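Local atomic coordinates of carbonic anhydrase (Synechocystis sp., PDB entry 5SWC), a protein that catalyses the reversible hydration of carbon dioxide with a zinc ion and supplies CO2 to RuBisCO inside the carboxysome. Residues Arg39-Phe42 and Glu43-His47; Ile85-Tyr89 and Gly90-Gly94; Asn130-Gln133 and Glu134-Leu138; Leu138-Asp141 and Trp142-Thr146; Asp164-Glu167 and Val168-Glu172. One frame throughout, in Å; residues are numbered along the deposited sequence.

Contact 1: residues Arg39-Phe42 and Glu43-His47; sequences RDLF and EQLSH
Leu41 and Leu45 meet one turn apart in a local contact within helix 39-45, in the N-terminal part of the chain before the first strand. Leu41 CG lies 3.9 Å from Leu45 CD1, and the two side chains cross obliquely. Leu45 also folds back over the backbone: its CG is 3.3 Å from Leu41 O. That carbonyl accepts the N-H of Leu45 at 2.8 Å from Leu41 O to Leu45 N, nearly straight at 165°. On the polar side, water 1 donates to both Asp40 O and Glu43 OE1. Glu43 bends at chi2 (-80°), which carries its carboxylate toward His47. There His47 NE2 donates to Glu43 OE2 at 2.7 Å, from above the carboxylate plane. Ser46 OG donates to Glu43 O at 2.7 Å and also lies over the centre of the His47 ring. Beyond these residues, Phe42 and Leu45 pack on Val73, and Phe42 also touches Tyr203 of the second subunit. An alanine in place of Leu45 would probably leave Leu41 without its neighbour and open a gap next to Val73. This is a short amphipathic alpha-helix, with a serine-to-backbone bond and a His-carboxylate bond where it leads into the loop.

Contact 2: residues Ile85-Tyr89 and Gly90-Gly94; sequences IIPPY and GAANG
Pro88 to Ala91 form a type II beta turn, closed by a hydrogen bond from Ala91 N to Pro88 O of 3.0 Å. The N-H points well at the oxygen (161°), but the donor stands above the carbonyl plane. Tyr89 and Gly90 are the two corner residues. Gly90 has a positive phi of 88°, and a side chain there would collide with Tyr89 O, so this corner calls for glycine. Water 2 extends the closure by one residue, donating to Pro88 O and accepting from Ala92 N at 3.0 Å. The turn reverses the loop between strand 76-81 and helix 95-106 of the beta-class carbonic anhydrase fold. Its two arms meet through small apolar groups. Pro87 CG and Ala92 CB are 3.6 Å apart, while Ala91 CB sits 4.0 Å from Pro88 CD and 3.3 Å from Pro88 O. Tyr89 has CG anti to its own N (chi1 173°), which brings the start of the ring close to Gly90 N at an oblique angle. The Tyr89 ring also meets that of Tyr184, and Tyr89 N donates to Thr183 OG1. Asn93 hydrogen-bonds across to Ala91 and Asn93 of the second subunit, while Pro88 packs on Pro88 of the third.

Contact 3: residues Asn130-Gln133 and Glu134-Leu138; sequences NSLQ and EKLPL
Leu132 overlaps Leu136 through one methyl each, with Leu132 CD2 3.9 Å from Leu136 CD1. Both leucines place CG beside the backbone N, at chi1 -63° and -62°, and this shared choice lets one methyl of each reach the other. Leu136 CB also rests 3.6 Å from Leu132 O. That same oxygen accepts the N-H of Leu136, with Leu132 O and Leu136 N 2.8 Å apart. The bond is bent at hydrogen (142°). This is the connection between helix 129-132 and helix 137-143: the first helix is weakly bonded, and Leu136 is the N-cap residue of the second. Pro137 follows as its first residue, where a helix can take a residue without an N-H. The Pro137 ring lies against the preceding chain, its CB 3.5 Å and its CD 3.6 Å from Gln133 O. Water 3 spans the bend, donating to Ser131 O at 2.9 Å and accepting from Lys135 N at 2.6 Å. Most residues here are exposed, but Leu132 is buried and reaches on to Val139 and Leu143. Leu136 also packs on Val105, and Pro137 on Glu101, of the second subunit.

Contact 4: residues Leu138-Asp141 and Trp142-Thr146; sequences LVYD and WLKHT
Asp141 and Lys144 form a salt bridge one turn apart, with Lys144 NZ 3.2 Å from Asp141 OD1. The ammonium meets that oxygen from above the carboxylate plane. The extended lysine chain runs back over Asp141 O, its CG 3.2 Å from that oxygen. Asp141 O also takes Lys144 N at 3.1 Å, a bent bond (141°) with the donor well above the carbonyl plane. Earlier in the turn, Leu138 O accepts Trp142 N at 3.0 Å and Val139 O accepts Leu143 N at 2.9 Å. A lysine in place of Asp141 would probably set two positive groups together and leave the Lys144 ammonium without its carboxylate mate. The indole NE1 of buried Trp142 is satisfied by Ala82 O. Val139 N is hydrogen-bonded to Glu101 OE1 and His145 NE2 to Asn93 O, both of the second subunit; Thr146 OG1 is hydrogen-bonded to Asn173 and Thr149. Val139 CG1 packs 3.9 Å from Leu143 CD1, while Tyr140 CE2 touches Lys144 CE at 4.1 Å. Helix 137-143 thus lies with Leu143 against helices 121-126 and 129-132, Trp142 on the loop of Ile85 and Pro87, and Val139 on Ala98 of the second subunit.

Contact 5: residues Asp164-Glu167 and Val168-Glu172; sequences DLIE and VAVAE
Val170 N donates to Ile166 O at 2.9 Å, one of four successive i to i+4 backbone bonds that join Asp164-Glu167 to Val168-Glu172. The others are Val168 N to Asp164 O, Ala169 N to Leu165 O at 3.0 Å, and Ala171 N to Glu167 O. Their N-H angles fall in a narrow range, 159° to 162°, as in regular alpha-helix. Around this core the side chains settle on the backbone oxygens of the turn before. Val170 CG2 lies 3.4 Å from Ile166 O, and Val168 CG2 lies 3.6 Å from Asp164 O. Both valines have CG1 anti to the backbone N (chi1 165°), which leaves CG2 beside that N and turned back over the preceding turn. Ala169 CB is 3.5 Å from Ile166 O. Side chains touch each other more loosely, with Ile166 CG2 4.4 Å from Val170 CG2. Beyond these residues, Val170 packs on Met123 and on Ile202 of strand 197-204, and Leu165 packs on Val153 of helix 147-156. OE2 of buried Glu172 is hydrogen-bonded to Tyr157 OH. The chemistry implies that main-chain bonds hold this stretch of helix 162-181, while its apolar face, through Val170, lies about 4 Å from the side chain of zinc ligand Cys120.

Overall arrangement
Contacts 2, 3 and 4 form a connected group. Contacts 3 and 4 share Leu138, and Leu132 CD1 packs 3.6 Å from Leu143 CD1. Contact 4 also touches contact 2, where Ile85 CB lies 3.5 Å from Trp142 CZ2. Contact 5 stands apart, its nearest atoms about 6 Å from those of contact 4, but comes closest to the metal: the Val170 side chain is about 7 Å from the zinc ion, against about 9 Å for Trp142. The zinc is held by Cys58, His117 and Cys120. Contact 1 is remote, its centre about 34 Å from that of contact 2 and about 45 Å from that of contact 3. Contacts 1 to 4 all touch the second subunit.

Contact 1: residues Arg39-Phe42 and Glu43-His47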
loop_
_atom_site.group_PDB
_atom_site.type_symbol
_atom_site.label_atom_id
_atom_site.label_comp_id
_atom_site.label_asym_id
_atom_site.label_seq_id
_atom_site.Cartn_x
_atom_site.Cartn_y
_atom_site.Cartn_z
ATOM N N ARG A 39 40.117 -21.049 -10.867
ATOM C CA ARG A 39 39.739 -20.674 -12.215
ATOM C C ARG A 39 38.758 -21.662 -12.828
ATOM O O ARG A 39 37.819 -21.233 -13.519
ATOM C CB ARG A 39 40.979 -20.518 -13.091
ATOM C CG ARG A 39 41.891 -21.737 -13.135
ATOM C CD ARG A 39 43.190 -21.384 -13.854
ATOM N NE ARG A 39 44.103 -22.499 -14.044
ATOM C CZ ARG A 39 45.089 -22.825 -13.207
ATOM N NH1 ARG A 39 45.226 -22.185 -12.040
ATOM N NH2 ARG A 39 45.888 -23.838 -13.490
ATOM N N ASP A 40 38.930 -22.957 -12.562
ATOM C CA ASP A 40 37.972 -23.940 -13.139
ATOM C C ASP A 40 36.605 -23.772 -12.495
ATOM O O ASP A 40 35.572 -23.851 -13.171
ATOM C CB ASP A 40 38.441 -25.378 -12.918
ATOM C CG ASP A 40 39.639 -25.764 -13.764
ATOM O OD1 ASP A 40 40.044 -24.986 -14.666
ATOM O OD2 ASP A 40 40.156 -26.880 -13.503
ATOM N N LEU A 41 36.584 -23.556 -11.188
ATOM C CA LEU A 41 35.324 -23.344 -10.478
ATOM C C LEU A 41 34.576 -22.145 -11.028
ATOM O O LEU A 41 33.386 -22.221 -11.306
ATOM C CB LEU A 41 35.576 -23.177 -8.976
ATOM C CG LEU A 41 34.349 -22.861 -8.136
ATOM C CD1 LEU A 41 33.309 -23.973 -8.234
ATOM C CD2 LEU A 41 34.721 -22.585 -6.708
ATOM N N PHE A 42 35.261 -21.037 -11.240
ATOM C CA PHE A 42 34.575 -19.841 -11.732
ATOM C C PHE A 42 34.108 -20.053 -13.157
ATOM O O PHE A 42 33.028 -19.545 -13.491
ATOM C CB PHE A 42 35.478 -18.594 -11.615
ATOM C CG PHE A 42 35.508 -18.013 -10.224
ATOM C CD1 PHE A 42 34.415 -17.320 -9.742
ATOM C CD2 PHE A 42 36.596 -18.165 -9.394
ATOM C CE1 PHE A 42 34.432 -16.810 -8.463
ATOM C CE2 PHE A 42 36.577 -17.615 -8.099
ATOM C CZ PHE A 42 35.487 -16.958 -7.678
ATOM N N GLU A 43 34.855 -20.788 -13.986
ATOM C CA GLU A 43 34.385 -21.120 -15.335
ATOM C C GLU A 43 33.105 -21.950 -15.244
ATOM O O GLU A 43 32.121 -21.661 -15.950
ATOM C CB GLU A 43 35.461 -21.828 -16.150
ATOM C CG GLU A 43 35.106 -21.877 -17.659
ATOM C CD GLU A 43 34.116 -22.961 -18.047
ATOM O OE1 GLU A 43 34.042 -23.960 -17.301
ATOM O OE2 GLU A 43 33.441 -22.836 -19.120
ATOM N N GLN A 44 33.075 -22.940 -14.368
ATOM C CA GLN A 44 31.893 -23.765 -14.215
ATOM C C GLN A 44 30.717 -22.915 -13.758
ATOM O O GLN A 44 29.602 -23.008 -14.304
ATOM C CB GLN A 44 32.195 -24.849 -13.176
ATOM C CG GLN A 44 31.028 -25.694 -12.670
ATOM C CD GLN A 44 31.402 -26.454 -11.380
ATOM O OE1 GLN A 44 32.493 -27.045 -11.277
ATOM N NE2 GLN A 44 30.505 -26.416 -10.387
ATOM N N LEU A 45 30.958 -22.097 -12.746
ATOM C CA LEU A 45 29.902 -21.254 -12.181
ATOM C C LEU A 45 29.365 -20.262 -13.191
ATOM O O LEU A 45 28.210 -19.886 -13.066
ATOM C CB LEU A 45 30.413 -20.526 -10.958
ATOM C CG LEU A 45 30.646 -21.382 -9.742
ATOM C CD1 LEU A 45 31.282 -20.532 -8.640
ATOM C CD2 LEU A 45 29.386 -22.075 -9.271
ATOM N N SER A 46 30.146 -19.866 -14.186
ATOM C CA SER A 46 29.666 -18.913 -15.190
ATOM C C SER A 46 28.495 -19.459 -15.990
ATOM O O SER A 46 27.818 -18.698 -16.664
ATOM C CB SER A 46 30.780 -18.477 -16.127
ATOM O OG SER A 46 31.098 -19.448 -17.092
ATOM N N HIS A 47 28.284 -20.771 -15.954
ATOM C CA HIS A 47 27.173 -21.394 -16.638
ATOM C C HIS A 47 25.899 -21.509 -15.845
ATOM O O HIS A 47 24.835 -21.808 -16.411
ATOM C CB HIS A 47 27.573 -22.784 -17.110
ATOM C CG HIS A 47 28.758 -22.791 -18.009
ATOM N ND1 HIS A 47 28.698 -22.314 -19.298
ATOM C CD2 HIS A 47 30.033 -23.195 -17.809
ATOM C CE1 HIS A 47 29.889 -22.446 -19.862
ATOM N NE2 HIS A 47 30.714 -22.971 -18.976
HETATM O O HOH W 1 35.643 -25.564 -15.598
#

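Contact 2: residues Ile85-Tyr89 and Gly90-Gly94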
loop_
_atom_site.group_PDB
_atom_site.type_symbol
_atom_site.label_atom_id
_atom_site.label_comp_id
_atom_site.label_asym_id
_atom_site.label_seq_id
_atom_site.Cartn_x
_atom_site.Cartn_y
_atom_site.Cartn_z
ATOM N N ILE A 85 15.730 -9.402 8.875
ATOM C CA ILE A 85 14.278 -9.479 9.002
ATOM C C ILE A 85 13.638 -9.921 7.685
ATOM O O ILE A 85 14.020 -9.463 6.602
ATOM C CB ILE A 85 13.731 -8.076 9.431
ATOM C CG1 ILE A 85 14.083 -7.850 10.884
ATOM C CG2 ILE A 85 12.234 -7.977 9.193
ATOM C CD1 ILE A 85 14.017 -6.419 11.295
ATOM N N ILE A 86 12.663 -10.816 7.797
ATOM C CA ILE A 86 11.808 -11.239 6.669
ATOM C C ILE A 86 10.379 -10.850 7.028
ATOM O O ILE A 86 9.791 -11.456 7.912
ATOM C CB ILE A 86 11.902 -12.734 6.415
ATOM C CG1 ILE A 86 13.363 -13.151 6.104
ATOM C CG2 ILE A 86 10.956 -13.113 5.243
ATOM C CD1 ILE A 86 13.910 -12.606 4.839
ATOM N N PRO A 87 9.805 -9.846 6.339
ATOM C CA PRO A 87 8.433 -9.496 6.683
ATOM C C PRO A 87 7.474 -10.675 6.446
ATOM O O PRO A 87 7.727 -11.523 5.586
ATOM C CB PRO A 87 8.124 -8.306 5.745
ATOM C CG PRO A 87 9.492 -7.706 5.444
ATOM C CD PRO A 87 10.383 -8.939 5.356
ATOM N N PRO A 88 6.360 -10.698 7.150
ATOM C CA PRO A 88 5.311 -11.677 6.797
ATOM C C PRO A 88 4.897 -11.537 5.337
ATOM O O PRO A 88 5.002 -10.456 4.729
ATOM C CB PRO A 88 4.157 -11.302 7.723
ATOM C CG PRO A 88 4.829 -10.581 8.879
ATOM C CD PRO A 88 5.918 -9.816 8.240
ATOM N N TYR A 89 4.396 -12.633 4.780
ATOM C CA TYR A 89 3.955 -12.667 3.406
ATOM C C TYR A 89 2.899 -11.620 3.130
ATOM O O TYR A 89 1.859 -11.581 3.800
ATOM C CB TYR A 89 3.410 -14.061 3.096
ATOM C CG TYR A 89 2.762 -14.210 1.753
ATOM C CD1 TYR A 89 3.481 -13.917 0.590
ATOM C CD2 TYR A 89 1.462 -14.631 1.659
ATOM C CE1 TYR A 89 2.857 -14.058 -0.654
ATOM C CE2 TYR A 89 0.826 -14.758 0.420
ATOM C CZ TYR A 89 1.569 -14.478 -0.721
ATOM O OH TYR A 89 0.887 -14.625 -1.940
ATOM N N GLY A 90 3.129 -10.785 2.131
ATOM C CA GLY A 90 2.197 -9.725 1.739
ATOM C C GLY A 90 2.396 -8.442 2.473
ATOM O O GLY A 90 1.736 -7.433 2.105
ATOM N N ALA A 91 3.248 -8.404 3.508
ATOM C CA ALA A 91 3.406 -7.190 4.289
ATOM C C ALA A 91 4.334 -6.179 3.623
ATOM O O ALA A 91 4.282 -4.999 3.984
ATOM C CB ALA A 91 3.915 -7.494 5.665
ATOM N N ALA A 92 5.213 -6.615 2.728
ATOM C CA ALA A 92 6.249 -5.748 2.183
ATOM C C ALA A 92 6.470 -6.034 0.710
ATOM O O ALA A 92 6.182 -7.130 0.208
ATOM C CB ALA A 92 7.551 -5.833 3.005
ATOM N N ASN A 93 7.012 -5.049 0.006
ATOM C CA ASN A 93 7.274 -5.147 -1.409
ATOM C C ASN A 93 8.716 -4.778 -1.741
ATOM O O ASN A 93 8.983 -4.311 -2.855
ATOM C CB ASN A 93 6.308 -4.320 -2.223
ATOM C CG ASN A 93 6.545 -2.865 -2.101
ATOM O OD1 ASN A 93 6.897 -2.413 -1.020
ATOM N ND2 ASN A 93 6.368 -2.103 -3.163
ATOM N N GLY A 94 9.618 -4.969 -0.799
ATOM C CA GLY A 94 11.057 -4.832 -1.061
ATOM C C GLY A 94 11.641 -6.156 -1.500
ATOM O O GLY A 94 10.943 -7.011 -2.081
HETATM O O HOH W 2 6.340 -9.328 2.459
#

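Contact 3: residues Asn130-Gln133 and Glu134-Leu138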
loop_
_atom_site.group_PDB
_atom_site.type_symbol
_atom_site.label_atom_id
_atom_site.label_comp_id
_atom_site.label_asym_id
_atom_site.label_seq_id
_atom_site.Cartn_x
_atom_site.Cartn_y
_atom_site.Cartn_z
ATOM N N ASN A 130 10.927 4.456 19.534
ATOM C CA ASN A 130 10.330 5.769 19.329
ATOM C C ASN A 130 11.355 6.836 19.029
ATOM O O ASN A 130 11.084 7.746 18.242
ATOM C CB ASN A 130 9.470 6.161 20.513
ATOM C CG ASN A 130 8.167 5.396 20.540
ATOM O OD1 ASN A 130 7.691 4.915 19.497
ATOM N ND2 ASN A 130 7.579 5.267 21.733
ATOM N N SER A 131 12.534 6.701 19.627
ATOM C CA SER A 131 13.623 7.645 19.402
ATOM C C SER A 131 14.140 7.655 17.956
ATOM O O SER A 131 14.792 8.611 17.543
ATOM C CB SER A 131 14.796 7.325 20.334
ATOM O OG SER A 131 15.492 6.158 19.904
ATOM N N LEU A 132 13.883 6.592 17.196
ATOM C CA LEU A 132 14.390 6.487 15.824
ATOM C C LEU A 132 13.663 7.335 14.832
ATOM O O LEU A 132 14.213 7.637 13.782
ATOM C CB LEU A 132 14.248 5.059 15.302
ATOM C CG LEU A 132 15.016 4.005 16.014
ATOM C CD1 LEU A 132 14.689 2.663 15.361
ATOM C CD2 LEU A 132 16.516 4.253 15.978
ATOM N N GLN A 133 12.417 7.696 15.119
ATOM C CA GLN A 133 11.595 8.410 14.142
ATOM C C GLN A 133 12.248 9.628 13.513
ATOM O O GLN A 133 12.136 9.826 12.313
ATOM C CB GLN A 133 10.259 8.843 14.753
ATOM C CG GLN A 133 9.317 7.696 14.954
ATOM C CD GLN A 133 7.957 8.139 15.426
ATOM O OE1 GLN A 133 7.664 8.089 16.626
ATOM N NE2 GLN A 133 7.120 8.583 14.491
ATOM N N GLU A 134 12.912 10.460 14.309
ATOM C CA GLU A 134 13.417 11.722 13.803
ATOM C C GLU A 134 14.553 11.580 12.786
ATOM O O GLU A 134 14.484 12.147 11.691
ATOM C CB GLU A 134 13.874 12.619 14.959
ATOM C CG GLU A 134 14.269 14.024 14.522
ATOM C CD GLU A 134 14.833 14.864 15.671
ATOM O OE1 GLU A 134 15.475 14.269 16.572
ATOM O OE2 GLU A 134 14.642 16.098 15.663
ATOM N N LYS A 135 15.604 10.860 13.161
ATOM C CA LYS A 135 16.787 10.786 12.307
ATOM C C LYS A 135 16.859 9.499 11.517
ATOM O O LYS A 135 17.558 9.475 10.500
ATOM C CB LYS A 135 18.094 10.977 13.102
ATOM C CG LYS A 135 18.349 12.389 13.573
ATOM C CD LYS A 135 18.271 13.396 12.413
ATOM C CE LYS A 135 18.880 14.754 12.760
ATOM N NZ LYS A 135 19.051 15.594 11.537
ATOM N N LEU A 136 16.146 8.447 11.949
ATOM C CA LEU A 136 16.157 7.158 11.210
ATOM C C LEU A 136 14.724 6.714 10.861
ATOM O O LEU A 136 14.318 5.610 11.207
ATOM C CB LEU A 136 16.873 6.059 11.984
ATOM C CG LEU A 136 18.355 6.327 12.278
ATOM C CD1 LEU A 136 18.911 5.261 13.117
ATOM C CD2 LEU A 136 19.172 6.403 10.974
ATOM N N PRO A 137 13.986 7.581 10.149
ATOM C CA PRO A 137 12.574 7.243 9.902
ATOM C C PRO A 137 12.383 5.975 9.084
ATOM O O PRO A 137 11.404 5.273 9.299
ATOM C CB PRO A 137 12.025 8.446 9.126
ATOM C CG PRO A 137 13.242 9.128 8.593
ATOM C CD PRO A 137 14.317 8.896 9.590
ATOM N N LEU A 138 13.255 5.712 8.110
ATOM C CA LEU A 138 13.090 4.479 7.372
ATOM C C LEU A 138 13.360 3.246 8.208
ATOM O O LEU A 138 12.726 2.201 8.006
ATOM C CB LEU A 138 13.950 4.449 6.089
ATOM C CG LEU A 138 13.618 5.474 5.029
ATOM C CD1 LEU A 138 14.475 5.291 3.772
ATOM C CD2 LEU A 138 12.134 5.453 4.650
HETATM O O HOH W 3 16.431 9.865 15.443
#

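Contact 4: residues Leu138-Asp141 and Trp142-Thr146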
loop_
_atom_site.group_PDB
_atom_site.type_symbol
_atom_site.label_atom_id
_atom_site.label_comp_id
_atom_site.label_asym_id
_atom_site.label_seq_id
_atom_site.Cartn_x
_atom_site.Cartn_y
_atom_site.Cartn_z
ATOM N N LEU A 138 13.255 5.712 8.110
ATOM C CA LEU A 138 13.090 4.479 7.372
ATOM C C LEU A 138 13.360 3.246 8.208
ATOM O O LEU A 138 12.726 2.201 8.006
ATOM C CB LEU A 138 13.950 4.449 6.089
ATOM C CG LEU A 138 13.618 5.474 5.029
ATOM C CD1 LEU A 138 14.475 5.291 3.772
ATOM C CD2 LEU A 138 12.134 5.453 4.650
ATOM N N VAL A 139 14.309 3.330 9.140
ATOM C CA VAL A 139 14.581 2.211 10.035
ATOM C C VAL A 139 13.378 2.001 10.965
ATOM O O VAL A 139 12.947 0.863 11.185
ATOM C CB VAL A 139 15.866 2.431 10.845
ATOM C CG1 VAL A 139 16.080 1.296 11.801
ATOM C CG2 VAL A 139 17.085 2.628 9.903
ATOM N N TYR A 140 12.829 3.091 11.472
ATOM C CA TYR A 140 11.636 3.004 12.298
ATOM C C TYR A 140 10.549 2.221 11.575
ATOM O O TYR A 140 9.945 1.311 12.145
ATOM C CB TYR A 140 11.175 4.404 12.669
ATOM C CG TYR A 140 9.868 4.481 13.421
ATOM C CD1 TYR A 140 9.811 4.320 14.792
ATOM C CD2 TYR A 140 8.711 4.723 12.755
ATOM C CE1 TYR A 140 8.590 4.427 15.470
ATOM C CE2 TYR A 140 7.508 4.833 13.402
ATOM C CZ TYR A 140 7.454 4.655 14.763
ATOM O OH TYR A 140 6.251 4.761 15.443
ATOM N N ASP A 141 10.278 2.567 10.320
ATOM C CA ASP A 141 9.194 1.901 9.597
ATOM C C ASP A 141 9.547 0.424 9.364
ATOM O O ASP A 141 8.672 -0.463 9.456
ATOM C CB ASP A 141 8.953 2.576 8.239
ATOM C CG ASP A 141 8.371 3.974 8.338
ATOM O OD1 ASP A 141 7.711 4.260 9.360
ATOM O OD2 ASP A 141 8.568 4.767 7.361
ATOM N N TRP A 142 10.791 0.151 9.025
ATOM C CA TRP A 142 11.243 -1.205 8.713
ATOM C C TRP A 142 11.094 -2.128 9.912
ATOM O O TRP A 142 10.664 -3.278 9.786
ATOM C CB TRP A 142 12.675 -1.133 8.233
ATOM C CG TRP A 142 13.441 -2.386 8.185
ATOM C CD1 TRP A 142 14.609 -2.658 8.872
ATOM C CD2 TRP A 142 13.198 -3.524 7.372
ATOM N NE1 TRP A 142 15.071 -3.878 8.532
ATOM C CE2 TRP A 142 14.242 -4.447 7.618
ATOM C CE3 TRP A 142 12.210 -3.874 6.451
ATOM C CZ2 TRP A 142 14.295 -5.663 6.973
ATOM C CZ3 TRP A 142 12.258 -5.117 5.829
ATOM C CH2 TRP A 142 13.320 -5.983 6.094
ATOM N N LEU A 143 11.415 -1.605 11.089
ATOM C CA LEU A 143 11.335 -2.418 12.303
ATOM C C LEU A 143 9.916 -2.805 12.675
ATOM O O LEU A 143 9.740 -3.740 13.450
ATOM C CB LEU A 143 12.074 -1.736 13.435
ATOM C CG LEU A 143 13.585 -1.649 13.272
ATOM C CD1 LEU A 143 14.194 -0.820 14.424
ATOM C CD2 LEU A 143 14.233 -3.007 13.228
ATOM N N LYS A 144 8.919 -2.162 12.083
ATOM C CA LYS A 144 7.522 -2.594 12.227
ATOM C C LYS A 144 7.361 -4.052 11.872
ATOM O O LYS A 144 6.501 -4.739 12.448
ATOM C CB LYS A 144 6.594 -1.757 11.342
ATOM C CG LYS A 144 6.487 -0.283 11.762
ATOM C CD LYS A 144 5.636 0.500 10.769
ATOM C CE LYS A 144 5.540 1.987 11.162
ATOM N NZ LYS A 144 4.977 2.807 10.028
ATOM N N HIS A 145 8.162 -4.552 10.934
ATOM C CA HIS A 145 8.007 -5.927 10.506
ATOM C C HIS A 145 8.494 -6.926 11.533
ATOM O O HIS A 145 8.181 -8.112 11.413
ATOM C CB HIS A 145 8.683 -6.165 9.168
ATOM C CG HIS A 145 8.104 -5.375 8.066
ATOM N ND1 HIS A 145 6.785 -5.469 7.683
ATOM C CD2 HIS A 145 8.694 -4.489 7.247
ATOM C CE1 HIS A 145 6.586 -4.666 6.643
ATOM N NE2 HIS A 145 7.735 -4.067 6.363
ATOM N N THR A 146 9.179 -6.456 12.575
ATOM C CA THR A 146 9.566 -7.321 13.684
ATOM C C THR A 146 8.923 -6.829 14.998
ATOM O O THR A 146 9.399 -7.142 16.100
ATOM C CB THR A 146 11.093 -7.487 13.742
ATOM O OG1 THR A 146 11.377 -8.683 14.482
ATOM C CG2 THR A 146 11.819 -6.295 14.383
#

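Contact 5: residues Asp164-Glu167 and Val168-Glu172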
loop_
_atom_site.group_PDB
_atom_site.type_symbol
_atom_site.label_atom_id
_atom_site.label_comp_id
_atom_site.label_asym_id
_atom_site.label_seq_id
_atom_site.Cartn_x
_atom_site.Cartn_y
_atom_site.Cartn_z
ATOM N N ASP A 164 21.963 -7.770 28.423
ATOM C CA ASP A 164 21.083 -8.932 28.574
ATOM C C ASP A 164 19.813 -8.776 27.757
ATOM O O ASP A 164 19.334 -9.713 27.105
ATOM C CB ASP A 164 20.679 -9.100 30.046
ATOM C CG ASP A 164 21.821 -9.533 30.942
ATOM O OD1 ASP A 164 22.772 -10.164 30.442
ATOM O OD2 ASP A 164 21.747 -9.241 32.161
ATOM N N LEU A 165 19.256 -7.576 27.754
ATOM C CA LEU A 165 18.057 -7.322 26.977
ATOM C C LEU A 165 18.311 -7.365 25.473
ATOM O O LEU A 165 17.549 -7.929 24.727
ATOM C CB LEU A 165 17.489 -5.969 27.411
ATOM C CG LEU A 165 16.178 -5.575 26.757
ATOM C CD1 LEU A 165 15.091 -6.622 27.041
ATOM C CD2 LEU A 165 15.748 -4.205 27.271
ATOM N N ILE A 166 19.435 -6.810 25.040
ATOM C CA ILE A 166 19.780 -6.841 23.621
ATOM C C ILE A 166 19.974 -8.284 23.162
ATOM O O ILE A 166 19.536 -8.669 22.088
ATOM C CB ILE A 166 21.011 -5.989 23.332
ATOM C CG1 ILE A 166 20.669 -4.512 23.573
ATOM C CG2 ILE A 166 21.492 -6.212 21.885
ATOM C CD1 ILE A 166 21.853 -3.615 23.759
ATOM N N GLU A 167 20.614 -9.081 24.007
ATOM C CA GLU A 167 20.852 -10.505 23.678
ATOM C C GLU A 167 19.543 -11.255 23.486
ATOM O O GLU A 167 19.361 -12.006 22.501
ATOM C CB GLU A 167 21.681 -11.116 24.807
ATOM C CG GLU A 167 22.018 -12.582 24.715
ATOM C CD GLU A 167 22.958 -13.010 25.867
ATOM O OE1 GLU A 167 24.183 -12.873 25.696
ATOM O OE2 GLU A 167 22.490 -13.448 26.943
ATOM N N VAL A 168 18.565 -11.029 24.363
ATOM C CA VAL A 168 17.275 -11.693 24.194
ATOM C C VAL A 168 16.568 -11.180 22.939
ATOM O O VAL A 168 15.959 -11.946 22.203
ATOM C CB VAL A 168 16.397 -11.481 25.447
ATOM C CG1 VAL A 168 14.976 -11.818 25.186
ATOM C CG2 VAL A 168 16.950 -12.322 26.582
ATOM N N ALA A 169 16.661 -9.890 22.644
ATOM C CA ALA A 169 16.054 -9.355 21.413
ATOM C C ALA A 169 16.670 -9.973 20.185
ATOM O O ALA A 169 15.910 -10.282 19.236
ATOM C CB ALA A 169 16.200 -7.834 21.340
ATOM N N VAL A 170 18.005 -10.137 20.146
ATOM C CA VAL A 170 18.638 -10.783 18.996
ATOM C C VAL A 170 18.040 -12.191 18.786
ATOM O O VAL A 170 17.698 -12.596 17.659
ATOM C CB VAL A 170 20.142 -10.822 19.181
ATOM C CG1 VAL A 170 20.804 -11.798 18.207
ATOM C CG2 VAL A 170 20.734 -9.436 19.033
ATOM N N ALA A 171 17.921 -12.959 19.878
ATOM C CA ALA A 171 17.437 -14.341 19.781
ATOM C C ALA A 171 15.959 -14.387 19.371
ATOM O O ALA A 171 15.563 -15.127 18.457
ATOM C CB ALA A 171 17.653 -15.051 21.103
ATOM N N GLU A 172 15.131 -13.604 20.056
ATOM C CA GLU A 172 13.696 -13.579 19.769
ATOM C C GLU A 172 13.420 -13.047 18.357
ATOM O O GLU A 172 12.466 -13.478 17.692
ATOM C CB GLU A 172 12.965 -12.806 20.867
ATOM C CG GLU A 172 12.913 -13.516 22.208
ATOM C CD GLU A 172 12.092 -14.808 22.205
ATOM O OE1 GLU A 172 11.312 -15.091 21.265
ATOM O OE2 GLU A 172 12.217 -15.518 23.247
#